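Local structure of putative uncharacterized protein (Thermococcus onnurineus, 3UEB) at residues S45-I50 with V68-P73; E32-Y37 with E89-I94; V10-L15 with D63-V68; I26-Q31 with V52-N57. The protein is of unknown function, an archaeal member of the UPF0440 (DUF3194) family with an alpha-plus-beta fold that pairs into a dimer through its sheet. All coordinates share one frame; numbering follows the deposited sequence.

Contact 1: residues S45-I50 with V68-P73; sequences SEVKDI and VYLEVP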
loop_
_atom_site.group_PDB
_atom_site.type_symbol
_atom_site.label_atom_id
_atom_site.label_comp_id
_atom_site.label_asym_id
_atom_site.label_seq_id
_atom_site.Cartn_x
_atom_site.Cartn_y
_atom_site.Cartn_z
ATOM N N SER A 45 18.037 4.157 8.476
ATOM C CA SER A 45 18.442 5.540 8.293
ATOM C C SER A 45 18.598 5.951 6.834
ATOM O O SER A 45 18.510 7.134 6.515
ATOM C CB SER A 45 19.756 5.797 9.021
ATOM O OG SER A 45 20.822 5.189 8.315
ATOM N N GLU A 46 18.839 4.992 5.945
ATOM C CA GLU A 46 18.998 5.327 4.530
ATOM C C GLU A 46 17.655 5.550 3.845
ATOM O O GLU A 46 17.596 6.146 2.772
ATOM C CB GLU A 46 19.779 4.232 3.796
ATOM C CG GLU A 46 21.271 4.265 4.069
ATOM C CD GLU A 46 22.011 3.073 3.482
ATOM O OE1 GLU A 46 23.251 3.153 3.363
ATOM O OE2 GLU A 46 21.360 2.056 3.149
ATOM N N VAL A 47 16.579 5.062 4.453
ATOM C CA VAL A 47 15.262 5.254 3.869
ATOM C C VAL A 47 14.649 6.505 4.475
ATOM O O VAL A 47 13.951 6.443 5.486
ATOM C CB VAL A 47 14.331 4.051 4.135
ATOM C CG1 VAL A 47 12.980 4.285 3.455
ATOM C CG2 VAL A 47 14.975 2.768 3.610
ATOM N N LYS A 48 14.926 7.645 3.856
ATOM C CA LYS A 48 14.403 8.908 4.336
ATOM C C LYS A 48 12.893 8.965 4.097
ATOM O O LYS A 48 12.128 9.380 4.970
ATOM C CB LYS A 48 15.110 10.058 3.618
ATOM C CG LYS A 48 14.682 11.449 4.038
ATOM C CD LYS A 48 15.565 12.488 3.359
ATOM C CE LYS A 48 15.094 13.904 3.610
ATOM N NZ LYS A 48 15.910 14.890 2.828
ATOM N N ASP A 49 12.462 8.530 2.921
ATOM C CA ASP A 49 11.045 8.554 2.601
ATOM C C ASP A 49 10.715 7.537 1.534
ATOM O O ASP A 49 11.303 7.548 0.453
ATOM C CB ASP A 49 10.631 9.936 2.099
ATOM C CG ASP A 49 9.126 10.062 1.907
ATOM O OD1 ASP A 49 8.399 10.105 2.923
ATOM O OD2 ASP A 49 8.668 10.122 0.745
ATOM N N ILE A 50 9.780 6.646 1.851
ATOM C CA ILE A 50 9.345 5.653 0.897
ATOM C C ILE A 50 7.824 5.692 0.791
ATOM O O ILE A 50 7.115 5.810 1.798
ATOM C CB ILE A 50 9.823 4.230 1.288
ATOM C CG1 ILE A 50 9.310 3.222 0.257
ATOM C CG2 ILE A 50 9.364 3.868 2.696
ATOM C CD1 ILE A 50 9.667 1.770 0.581
ATOM N N VAL A 68 5.863 3.653 -7.133
ATOM C CA VAL A 68 6.921 3.628 -6.132
ATOM C C VAL A 68 7.685 4.945 -6.100
ATOM O O VAL A 68 8.026 5.500 -7.149
ATOM C CB VAL A 68 7.954 2.504 -6.420
ATOM C CG1 VAL A 68 8.859 2.310 -5.210
ATOM C CG2 VAL A 68 7.249 1.215 -6.780
ATOM N N TYR A 69 7.935 5.452 -4.897
ATOM C CA TYR A 69 8.707 6.671 -4.728
ATOM C C TYR A 69 9.670 6.383 -3.584
ATOM O O TYR A 69 9.261 5.939 -2.513
ATOM C CB TYR A 69 7.829 7.876 -4.373
ATOM C CG TYR A 69 8.651 9.104 -4.024
ATOM C CD1 TYR A 69 9.242 9.881 -5.020
ATOM C CD2 TYR A 69 8.901 9.445 -2.694
ATOM C CE1 TYR A 69 10.061 10.962 -4.700
ATOM C CE2 TYR A 69 9.721 10.523 -2.367
ATOM C CZ TYR A 69 10.296 11.276 -3.372
ATOM O OH TYR A 69 11.098 12.350 -3.060
ATOM N N LEU A 70 10.953 6.632 -3.816
ATOM C CA LEU A 70 11.962 6.360 -2.803
ATOM C C LEU A 70 12.968 7.482 -2.742
ATOM O O LEU A 70 13.438 7.962 -3.770
ATOM C CB LEU A 70 12.679 5.039 -3.110
ATOM C CG LEU A 70 13.833 4.637 -2.184
ATOM C CD1 LEU A 70 13.363 4.657 -0.727
ATOM C CD2 LEU A 70 14.328 3.243 -2.562
ATOM N N GLU A 71 13.301 7.882 -1.522
ATOM C CA GLU A 71 14.244 8.959 -1.304
ATOM C C GLU A 71 15.234 8.584 -0.205
ATOM O O GLU A 71 14.851 8.045 0.834
ATOM C CB GLU A 71 13.474 10.217 -0.901
ATOM C CG GLU A 71 14.232 11.518 -1.061
ATOM C CD GLU A 71 13.445 12.703 -0.543
ATOM O OE1 GLU A 71 12.221 12.759 -0.787
ATOM O OE2 GLU A 71 14.050 13.583 0.102
ATOM N N VAL A 72 16.512 8.853 -0.445
ATOM C CA VAL A 72 17.541 8.582 0.553
ATOM C C VAL A 72 18.181 9.932 0.894
ATOM O O VAL A 72 18.015 10.897 0.149
ATOM C CB VAL A 72 18.630 7.612 0.013
ATOM C CG1 VAL A 72 17.994 6.301 -0.409
ATOM C CG2 VAL A 72 19.372 8.245 -1.152
ATOM N N PRO A 73 18.902 10.024 2.028
ATOM C CA PRO A 73 19.545 11.294 2.402
ATOM C C PRO A 73 20.479 11.782 1.291
ATOM O O PRO A 73 21.034 10.974 0.542
ATOM C CB PRO A 73 20.305 10.937 3.677
ATOM C CG PRO A 73 19.452 9.846 4.277
ATOM C CD PRO A 73 19.113 9.001 3.067
HETATM O O HOH W 1 16.979 13.573 0.335
#
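Lys48 and Asp49 both face Glu71, a classic beta bulge at the point where strand 49-56 starts beside strand 63-71. Glu71 O takes the Asp49 amide at 3.2 Å, 162° at the hydrogen, and a weak, bent bond from Lys48 N. In return Glu71 N gives to Asp49 O at 2.8 Å. One residue further, Ile50 and Leu70 form a non-hydrogen-bonded antiparallel pair, and Leu70 CD1 reaches Ile50 CB on the face turned to the helices. On the other face the extended Lys48 chain crosses that of Glu71 obliquely, and NZ meets OE2 in a salt bridge of 3.5 Å. A water bridges the pair: it accepts from Lys48 NZ and donates to Glu71 OE2 and Val72 O. The other carboxylate oxygen, Glu71 OE1, is met from above its plane by Tyr69 OH at 2.6 Å. Two residues before Glu71, Tyr69 lies on this same face; its CG is anti to the backbone N (chi1 173°), and Asp49 OD2 sits at the ring edge, 3.3 Å from CE2. A phenylalanine at Tyr69 would probably keep that edge contact but lose the hydroxyl bond, leaving the Glu71 carboxylate freer to turn away from Lys48. Further out, Asn57 of the second subunit binds Asp49 OD1, and Asp49 and Ile50 pair with a strand of that subunit, carrying the sheet across the interface. An ammonium, a water and a phenol thus grip the Glu71 carboxylate, and probably offset the repulsion expected from nearby Asp49.

Contact 2: residues E32-Y37 with E89-I94; sequences ETIIDY and ERAYEI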
loop_
_atom_site.group_PDB
_atom_site.type_symbol
_atom_site.label_atom_id
_atom_site.label_comp_id
_atom_site.label_asym_id
_atom_site.label_seq_id
_atom_site.Cartn_x
_atom_site.Cartn_y
_atom_site.Cartn_z
ATOM N N GLU A 32 3.815 -4.826 -1.233
ATOM C CA GLU A 32 4.577 -5.266 -0.076
ATOM C C GLU A 32 5.884 -5.957 -0.452
ATOM O O GLU A 32 6.848 -5.927 0.308
ATOM C CB GLU A 32 3.683 -6.147 0.805
ATOM C CG GLU A 32 2.406 -5.392 1.197
ATOM C CD GLU A 32 1.425 -6.209 2.015
ATOM O OE1 GLU A 32 1.610 -7.443 2.112
ATOM O OE2 GLU A 32 0.463 -5.602 2.550
ATOM N N THR A 33 5.926 -6.580 -1.625
ATOM C CA THR A 33 7.167 -7.206 -2.066
ATOM C C THR A 33 8.159 -6.056 -2.268
ATOM O O THR A 33 9.328 -6.157 -1.916
ATOM C CB THR A 33 6.982 -7.961 -3.409
ATOM O OG1 THR A 33 6.131 -9.102 -3.204
ATOM C CG2 THR A 33 8.332 -8.423 -3.962
ATOM N N ILE A 34 7.672 -4.956 -2.828
ATOM C CA ILE A 34 8.511 -3.793 -3.080
ATOM C C ILE A 34 8.972 -3.132 -1.779
ATOM O O ILE A 34 10.130 -2.727 -1.665
ATOM C CB ILE A 34 7.764 -2.769 -3.961
ATOM C CG1 ILE A 34 7.520 -3.379 -5.346
ATOM C CG2 ILE A 34 8.572 -1.478 -4.073
ATOM C CD1 ILE A 34 6.695 -2.517 -6.287
ATOM N N ILE A 35 8.074 -3.033 -0.799
ATOM C CA ILE A 35 8.413 -2.430 0.492
ATOM C C ILE A 35 9.458 -3.300 1.192
ATOM O O ILE A 35 10.464 -2.804 1.706
ATOM C CB ILE A 35 7.172 -2.317 1.416
ATOM C CG1 ILE A 35 6.129 -1.405 0.779
ATOM C CG2 ILE A 35 7.573 -1.768 2.786
ATOM C CD1 ILE A 35 4.777 -1.453 1.479
ATOM N N ASP A 36 9.206 -4.602 1.217
ATOM C CA ASP A 36 10.136 -5.527 1.843
ATOM C C ASP A 36 11.512 -5.388 1.212
ATOM O O ASP A 36 12.517 -5.287 1.912
ATOM C CB ASP A 36 9.652 -6.975 1.684
ATOM C CG ASP A 36 8.459 -7.293 2.566
ATOM O OD1 ASP A 36 8.112 -6.445 3.417
ATOM O OD2 ASP A 36 7.877 -8.390 2.411
ATOM N N TYR A 37 11.550 -5.371 -0.116
ATOM C CA TYR A 37 12.817 -5.270 -0.819
ATOM C C TYR A 37 13.610 -4.036 -0.421
ATOM O O TYR A 37 14.805 -4.118 -0.185
ATOM C CB TYR A 37 12.607 -5.248 -2.327
ATOM C CG TYR A 37 13.833 -5.685 -3.079
ATOM C CD1 TYR A 37 14.043 -7.032 -3.374
ATOM C CD2 TYR A 37 14.800 -4.764 -3.473
ATOM C CE1 TYR A 37 15.186 -7.451 -4.050
ATOM C CE2 TYR A 37 15.949 -5.173 -4.144
ATOM C CZ TYR A 37 16.133 -6.518 -4.428
ATOM O OH TYR A 37 17.264 -6.940 -5.085
ATOM N N GLU A 89 11.347 -5.750 -10.317
ATOM C CA GLU A 89 11.546 -7.037 -10.980
ATOM C C GLU A 89 11.229 -8.172 -10.000
ATOM O O GLU A 89 10.596 -9.159 -10.367
ATOM C CB GLU A 89 12.984 -7.158 -11.501
ATOM C CG GLU A 89 13.273 -6.271 -12.717
ATOM C CD GLU A 89 12.457 -6.660 -13.950
ATOM O OE1 GLU A 89 11.868 -5.755 -14.587
ATOM O OE2 GLU A 89 12.410 -7.866 -14.284
ATOM N N ARG A 90 11.664 -8.025 -8.750
ATOM C CA ARG A 90 11.386 -9.041 -7.739
ATOM C C ARG A 90 9.876 -9.192 -7.593
ATOM O O ARG A 90 9.371 -10.303 -7.462
ATOM C CB ARG A 90 11.988 -8.648 -6.385
ATOM C CG ARG A 90 11.684 -9.638 -5.265
ATOM C CD ARG A 90 12.219 -11.024 -5.604
ATOM N NE ARG A 90 13.672 -11.023 -5.747
ATOM C CZ ARG A 90 14.526 -10.972 -4.727
ATOM N NH1 ARG A 90 14.070 -10.921 -3.481
ATOM N NH2 ARG A 90 15.837 -10.966 -4.951
ATOM N N ALA A 91 9.165 -8.064 -7.617
ATOM C CA ALA A 91 7.712 -8.070 -7.495
ATOM C C ALA A 91 7.086 -8.891 -8.628
ATOM O O ALA A 91 6.279 -9.770 -8.374
ATOM C CB ALA A 91 7.178 -6.644 -7.510
ATOM N N TYR A 92 7.464 -8.610 -9.872
ATOM C CA TYR A 92 6.940 -9.365 -11.019
ATOM C C TYR A 92 7.144 -10.870 -10.822
ATOM O O TYR A 92 6.225 -11.669 -11.020
ATOM C CB TYR A 92 7.662 -8.950 -12.306
ATOM C CG TYR A 92 7.406 -7.530 -12.754
ATOM C CD1 TYR A 92 8.398 -6.803 -13.403
ATOM C CD2 TYR A 92 6.174 -6.919 -12.549
ATOM C CE1 TYR A 92 8.174 -5.497 -13.839
ATOM C CE2 TYR A 92 5.936 -5.610 -12.981
ATOM C CZ TYR A 92 6.944 -4.908 -13.623
ATOM O OH TYR A 92 6.729 -3.615 -14.032
ATOM N N GLU A 93 8.363 -11.244 -10.440
ATOM C CA GLU A 93 8.716 -12.642 -10.221
ATOM C C GLU A 93 7.832 -13.305 -9.177
ATOM O O GLU A 93 7.391 -14.446 -9.341
ATOM C CB GLU A 93 10.172 -12.758 -9.767
ATOM C CG GLU A 93 10.671 -14.191 -9.726
ATOM C CD GLU A 93 11.906 -14.373 -8.857
ATOM O OE1 GLU A 93 12.557 -15.435 -8.985
ATOM O OE2 GLU A 93 12.223 -13.471 -8.045
ATOM N N ILE A 94 7.583 -12.588 -8.091
ATOM C CA ILE A 94 6.768 -13.119 -7.015
ATOM C C ILE A 94 5.307 -13.128 -7.430
ATOM O O ILE A 94 4.580 -14.081 -7.136
ATOM C CB ILE A 94 6.995 -12.299 -5.724
ATOM C CG1 ILE A 94 8.417 -12.570 -5.217
ATOM C CG2 ILE A 94 5.962 -12.653 -4.668
ATOM C CD1 ILE A 94 8.891 -11.620 -4.155
#
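Thr33 and Ala91 form the closest CA pair (5.5 Å) of helix segments 32-37 and 89-94, whose local axes pass 8.7 Å apart at 135° between their N-to-C directions. Thr33 carries the centre. Its CG2, anti to the backbone N, points into the other helix, 3.6 Å from Ala91 CA and 3.8 Å from Arg90 CG. The same methyl meets Ile94 CD1 tip to tip at 3.3 Å, tighter than usual van der Waals contact. The Thr33 hydroxyl is bonded to Leu29 O one turn back in its own helix, which helps fix the rotation that sends the methyl across. Beside it, Ile34 CG1 rests on Ala91 CB at 3.9 Å, on the side where Ile34 also packs on Ile66 and Val68 of the sheet. Toward the other end, the Arg90 chain bends at chi2 and chi3 and brings its guanidinium to the Tyr37 ring. Tyr37 CE1 lies over one face of that group, 3.6 Å from CZ, and the two planes stand 81° apart, so a ring edge and not a ring face meets the charge. Within the two segments no hydrogen bond crosses and shape does the work, while the Tyr37 hydroxyl adds a polar tie to Glu86, about a turn before Arg90. A small alanine allows the close approach, and the folded Arg90, in a long salt bridge with Glu93, covers the margin of a largely apolar seam.

Contact 3: residues V10-L15 with D63-V68; sequences VIHIGL and DLEIEV
The His12 and Glu65 side chains run alongside each other in one direction, with imidazole and carboxylate stacked at 23° between their planes. Glu65 OE1 sits over one face of the ring, offset toward its rim, and Glu65 CD is 3.3 Å from His12 NE2. Next to them Val10 CG2 touches Glu67 CG, while Glu67 OE1 pairs with Lys8. The opposite face is apolar: Ile11 and Ile66 run side by side, CG1 pressed to CB at 3.5 Å. Ile11 CG1 stands between the backbone N and the carbonyl carbon (chi1 67°), which brings it against its neighbour. Nearly straight bonds zip the strands, Ile11 with Ile66 and Ile13 with Leu64, each pair giving and accepting once. Beyond them Asp63 OD1 takes Leu15 N at 3.0 Å on its anti side, somewhat out of the carboxylate plane, and OD2 holds Arg58. An alanine at Glu65 would probably leave the His12 ring without its stacked carboxylate and deprive Arg55 of a weak ion-pair partner. Backbone bonds thus join strand 6-14 to the middle of this chain's three strands, with Ile11, Ile13, Leu64 and Ile66 toward the helices and, opposite, a carboxylate that would probably stabilise a protonated imidazole.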
loop_
_atom_site.group_PDB
_atom_site.type_symbol
_atom_site.label_atom_id
_atom_site.label_comp_id
_atom_site.label_asym_id
_atom_site.label_seq_id
_atom_site.Cartn_x
_atom_site.Cartn_y
_atom_site.Cartn_z
ATOM N N VAL A 10 6.405 3.944 -12.053
ATOM C CA VAL A 10 4.988 3.621 -12.186
ATOM C C VAL A 10 4.823 2.424 -13.104
ATOM O O VAL A 10 5.273 2.450 -14.250
ATOM C CB VAL A 10 4.189 4.790 -12.789
ATOM C CG1 VAL A 10 2.762 4.345 -13.084
ATOM C CG2 VAL A 10 4.188 5.962 -11.833
ATOM N N ILE A 11 4.179 1.373 -12.607
ATOM C CA ILE A 11 3.972 0.187 -13.420
ATOM C C ILE A 11 2.490 -0.149 -13.557
ATOM O O ILE A 11 1.716 -0.044 -12.600
ATOM C CB ILE A 11 4.738 -1.029 -12.841
ATOM C CG1 ILE A 11 4.144 -1.450 -11.500
ATOM C CG2 ILE A 11 6.213 -0.668 -12.655
ATOM C CD1 ILE A 11 4.860 -2.629 -10.859
ATOM N N HIS A 12 2.103 -0.532 -14.769
ATOM C CA HIS A 12 0.726 -0.890 -15.079
ATOM C C HIS A 12 0.641 -2.388 -15.295
ATOM O O HIS A 12 1.431 -2.964 -16.040
ATOM C CB HIS A 12 0.264 -0.140 -16.331
ATOM C CG HIS A 12 0.065 1.329 -16.115
ATOM N ND1 HIS A 12 -0.300 2.188 -17.129
ATOM C CD2 HIS A 12 0.147 2.084 -14.994
ATOM C CE1 HIS A 12 -0.438 3.409 -16.640
ATOM N NE2 HIS A 12 -0.173 3.373 -15.346
ATOM N N ILE A 13 -0.324 -3.022 -14.641
ATOM C CA ILE A 13 -0.474 -4.465 -14.751
ATOM C C ILE A 13 -1.897 -4.926 -15.074
ATOM O O ILE A 13 -2.868 -4.501 -14.436
ATOM C CB ILE A 13 -0.021 -5.152 -13.443
ATOM C CG1 ILE A 13 1.430 -4.769 -13.125
ATOM C CG2 ILE A 13 -0.139 -6.662 -13.577
ATOM C CD1 ILE A 13 1.966 -5.370 -11.822
ATOM N N GLY A 14 -2.010 -5.793 -16.076
ATOM C CA GLY A 14 -3.302 -6.338 -16.448
ATOM C C GLY A 14 -3.388 -7.761 -15.924
ATOM O O GLY A 14 -2.454 -8.537 -16.117
ATOM N N LEU A 15 -4.488 -8.104 -15.254
ATOM C CA LEU A 15 -4.678 -9.452 -14.696
ATOM C C LEU A 15 -6.097 -9.966 -14.992
ATOM O O LEU A 15 -6.895 -10.199 -14.080
ATOM C CB LEU A 15 -4.432 -9.419 -13.183
ATOM C CG LEU A 15 -3.035 -8.937 -12.760
ATOM C CD1 LEU A 15 -3.043 -8.527 -11.297
ATOM C CD2 LEU A 15 -2.012 -10.032 -13.014
ATOM N N ASP A 63 -5.958 -2.773 -14.735
ATOM C CA ASP A 63 -6.421 -3.485 -13.541
ATOM C C ASP A 63 -5.701 -2.983 -12.308
ATOM O O ASP A 63 -6.320 -2.463 -11.376
ATOM C CB ASP A 63 -6.177 -4.996 -13.640
ATOM C CG ASP A 63 -7.342 -5.738 -14.267
ATOM O OD1 ASP A 63 -7.170 -6.936 -14.581
ATOM O OD2 ASP A 63 -8.421 -5.127 -14.435
ATOM N N LEU A 64 -4.384 -3.154 -12.310
ATOM C CA LEU A 64 -3.570 -2.754 -11.188
ATOM C C LEU A 64 -2.478 -1.787 -11.595
ATOM O O LEU A 64 -1.854 -1.930 -12.648
ATOM C CB LEU A 64 -2.949 -3.994 -10.536
ATOM C CG LEU A 64 -1.948 -3.792 -9.393
ATOM C CD1 LEU A 64 -2.628 -3.129 -8.182
ATOM C CD2 LEU A 64 -1.381 -5.144 -9.003
ATOM N N GLU A 65 -2.265 -0.786 -10.754
ATOM C CA GLU A 65 -1.228 0.192 -10.995
ATOM C C GLU A 65 -0.448 0.308 -9.702
ATOM O O GLU A 65 -1.025 0.373 -8.617
ATOM C CB GLU A 65 -1.822 1.542 -11.408
ATOM C CG GLU A 65 -2.600 1.475 -12.725
ATOM C CD GLU A 65 -2.779 2.830 -13.396
ATOM O OE1 GLU A 65 -3.346 2.874 -14.511
ATOM O OE2 GLU A 65 -2.351 3.854 -12.814
ATOM N N ILE A 66 0.872 0.288 -9.818
ATOM C CA ILE A 66 1.729 0.387 -8.647
ATOM C C ILE A 66 2.659 1.562 -8.842
ATOM O O ILE A 66 3.306 1.686 -9.879
ATOM C CB ILE A 66 2.581 -0.874 -8.462
ATOM C CG1 ILE A 66 1.688 -2.075 -8.148
ATOM C CG2 ILE A 66 3.607 -0.644 -7.369
ATOM C CD1 ILE A 66 0.918 -1.953 -6.846
ATOM N N GLU A 67 2.724 2.426 -7.844
ATOM C CA GLU A 67 3.585 3.582 -7.936
ATOM C C GLU A 67 4.583 3.548 -6.792
ATOM O O GLU A 67 4.201 3.417 -5.628
ATOM C CB GLU A 67 2.746 4.855 -7.889
ATOM C CG GLU A 67 3.533 6.112 -8.187
ATOM C CD GLU A 67 2.637 7.260 -8.611
ATOM O OE1 GLU A 67 3.166 8.380 -8.799
ATOM O OE2 GLU A 67 1.409 7.036 -8.761
ATOM N N VAL A 68 5.863 3.653 -7.133
ATOM C CA VAL A 68 6.921 3.628 -6.132
ATOM C C VAL A 68 7.685 4.945 -6.100
ATOM O O VAL A 68 8.026 5.500 -7.149
ATOM C CB VAL A 68 7.954 2.504 -6.420
ATOM C CG1 VAL A 68 8.859 2.310 -5.210
ATOM C CG2 VAL A 68 7.249 1.215 -6.780
#

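Contact 4: residues I26-Q31 with V52-N57; sequences IGELAQ and VTMRIN
Gln31 and Val52 make the tight end of this helix-on-sheet contact, where helix 20-41 runs almost antiparallel to strand 49-56, the local axes 8.5 Å apart. Gln31 CG presses on Val52 CG1 at 3.2 Å. Beyond it the chain bends at chi2, and NE2 donates to Val52 O at 2.9 Å, 165° at the hydrogen. The acceptor lies in the plane of the Gln31 amide, whereas the donor stands 47° out of the Val52 carbonyl plane. Met54 packs on the preceding turn, at Gly27 and Glu28. Its CG takes the position between the backbone N and carbonyl carbon (chi1 82°), and SD comes to 3.7 Å from Gly27 C. A further bend brings its CE within 3.5 Å of Glu28 CA and 3.3 Å of Gln31 OE1. At Gly27 the backbone itself lies against Met54, close enough that a CB would be tight against Met54 SD and Ile56 CD1. Glu28 CG still packs on Met54 CE, but the chain beyond it leads away; the loose part lies past Met54, where Ile56 makes no close contact with 26-31 and turns instead to Leu23 and Ile24 of the same helix. Gln31 OE1 is bonded to Gln31 NE2 of the second subunit. One buried glutamine amide therefore bonds both to the strand its helix packs on and to its counterpart across the dimer, tying the local packing to the subunit interface.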
loop_
_atom_site.group_PDB
_atom_site.type_symbol
_atom_site.label_atom_id
_atom_site.label_comp_id
_atom_site.label_asym_id
_atom_site.label_seq_id
_atom_site.Cartn_x
_atom_site.Cartn_y
_atom_site.Cartn_z
ATOM N N ILE A 26 -3.235 -9.581 -5.094
ATOM C CA ILE A 26 -2.031 -9.412 -5.894
ATOM C C ILE A 26 -1.476 -8.001 -5.744
ATOM O O ILE A 26 -0.265 -7.807 -5.672
ATOM C CB ILE A 26 -2.305 -9.700 -7.389
ATOM C CG1 ILE A 26 -2.640 -11.182 -7.570
ATOM C CG2 ILE A 26 -1.086 -9.315 -8.233
ATOM C CD1 ILE A 26 -1.520 -12.120 -7.152
ATOM N N GLY A 27 -2.369 -7.019 -5.695
ATOM C CA GLY A 27 -1.942 -5.645 -5.526
ATOM C C GLY A 27 -1.156 -5.542 -4.232
ATOM O O GLY A 27 -0.107 -4.896 -4.180
ATOM N N GLU A 28 -1.662 -6.188 -3.184
ATOM C CA GLU A 28 -0.998 -6.177 -1.888
ATOM C C GLU A 28 0.333 -6.927 -1.957
ATOM O O GLU A 28 1.339 -6.477 -1.409
ATOM C CB GLU A 28 -1.897 -6.818 -0.825
ATOM C CG GLU A 28 -3.124 -6.002 -0.465
ATOM C CD GLU A 28 -4.048 -6.725 0.508
ATOM O OE1 GLU A 28 -5.052 -6.123 0.936
ATOM O OE2 GLU A 28 -3.773 -7.895 0.841
ATOM N N LEU A 29 0.339 -8.073 -2.630
ATOM C CA LEU A 29 1.563 -8.864 -2.755
ATOM C C LEU A 29 2.651 -8.046 -3.456
ATOM O O LEU A 29 3.813 -8.025 -3.031
ATOM C CB LEU A 29 1.283 -10.146 -3.545
ATOM C CG LEU A 29 2.459 -11.107 -3.759
ATOM C CD1 LEU A 29 3.067 -11.501 -2.407
ATOM C CD2 LEU A 29 1.981 -12.352 -4.509
ATOM N N ALA A 30 2.256 -7.361 -4.521
ATOM C CA ALA A 30 3.168 -6.541 -5.308
ATOM C C ALA A 30 3.763 -5.407 -4.486
ATOM O O ALA A 30 4.981 -5.297 -4.353
ATOM C CB ALA A 30 2.431 -5.970 -6.515
ATOM N N GLN A 31 2.886 -4.570 -3.934
ATOM C CA GLN A 31 3.294 -3.424 -3.133
ATOM C C GLN A 31 4.203 -3.793 -1.969
ATOM O O GLN A 31 5.231 -3.154 -1.741
ATOM C CB GLN A 31 2.068 -2.701 -2.583
ATOM C CG GLN A 31 2.422 -1.521 -1.681
ATOM C CD GLN A 31 1.396 -1.294 -0.596
ATOM O OE1 GLN A 31 0.904 -2.244 0.008
ATOM N NE2 GLN A 31 1.085 -0.030 -0.323
ATOM N N VAL A 52 4.703 3.692 -1.465
ATOM C CA VAL A 52 4.291 2.700 -2.427
ATOM C C VAL A 52 2.768 2.680 -2.492
ATOM O O VAL A 52 2.078 2.436 -1.496
ATOM C CB VAL A 52 4.835 1.321 -2.052
ATOM C CG1 VAL A 52 4.575 0.345 -3.188
ATOM C CG2 VAL A 52 6.342 1.424 -1.773
ATOM N N THR A 53 2.259 2.951 -3.683
ATOM C CA THR A 53 0.834 3.022 -3.929
ATOM C C THR A 53 0.309 1.868 -4.760
ATOM O O THR A 53 0.961 1.438 -5.704
ATOM C CB THR A 53 0.496 4.308 -4.704
ATOM O OG1 THR A 53 1.021 5.441 -4.006
ATOM C CG2 THR A 53 -1.015 4.460 -4.866
ATOM N N MET A 54 -0.865 1.362 -4.399
ATOM C CA MET A 54 -1.503 0.324 -5.197
ATOM C C MET A 54 -2.853 0.918 -5.580
ATOM O O MET A 54 -3.556 1.493 -4.739
ATOM C CB MET A 54 -1.692 -0.992 -4.423
ATOM C CG MET A 54 -2.906 -1.065 -3.502
ATOM S SD MET A 54 -3.163 -2.737 -2.884
ATOM C CE MET A 54 -1.920 -2.762 -1.631
ATOM N N ARG A 55 -3.192 0.811 -6.859
ATOM C CA ARG A 55 -4.455 1.325 -7.361
ATOM C C ARG A 55 -5.197 0.206 -8.088
ATOM O O ARG A 55 -4.690 -0.349 -9.060
ATOM C CB ARG A 55 -4.209 2.489 -8.329
ATOM C CG ARG A 55 -5.483 3.020 -8.983
ATOM C CD ARG A 55 -5.188 4.002 -10.114
ATOM N NE ARG A 55 -6.415 4.517 -10.723
ATOM C CZ ARG A 55 -6.457 5.242 -11.841
ATOM N NH1 ARG A 55 -7.623 5.670 -12.314
ATOM N NH2 ARG A 55 -5.336 5.534 -12.491
ATOM N N ILE A 56 -6.389 -0.134 -7.608
ATOM C CA ILE A 56 -7.181 -1.182 -8.244
ATOM C C ILE A 56 -8.394 -0.550 -8.920
ATOM O O ILE A 56 -9.218 0.102 -8.276
ATOM C CB ILE A 56 -7.649 -2.258 -7.222
ATOM C CG1 ILE A 56 -6.478 -3.178 -6.840
ATOM C CG2 ILE A 56 -8.763 -3.109 -7.825
ATOM C CD1 ILE A 56 -5.427 -2.538 -5.964
ATOM N N ASN A 57 -8.490 -0.740 -10.229
ATOM C CA ASN A 57 -9.589 -0.178 -10.997
ATOM C C ASN A 57 -9.716 -0.949 -12.309
ATOM O O ASN A 57 -9.149 -0.557 -13.331
ATOM C CB ASN A 57 -9.316 1.301 -11.283
ATOM C CG ASN A 57 -10.499 2.002 -11.919
ATOM O OD1 ASN A 57 -11.290 1.385 -12.645
ATOM N ND2 ASN A 57 -10.622 3.303 -11.662
#

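How the contacts relate
The two helices lie on one face of the three-stranded sheet, and all four contacts belong to this two-layer alpha-plus-beta fold; no ligand or active site is known. Contacts 3 and 4, with centres 7 Å apart, meet through the sheet: Glu67 O probably bonds to Thr53 N at 2.8 Å, and Leu64 CD2 packs on Gly27 CA. Contacts 1 and 3 share Val68 but have centres about 21 Å apart, on opposite sides of the chain's centre. Contact 2 shares helix 20-41 with contact 4, their centres about 11 Å apart, and reaches the sheet through Ile34 CD1, which touches Ile66 CG2 and Val68 CG2. Contacts 1, 2 and 4 touch the second subunit, whereas contact 3 does not.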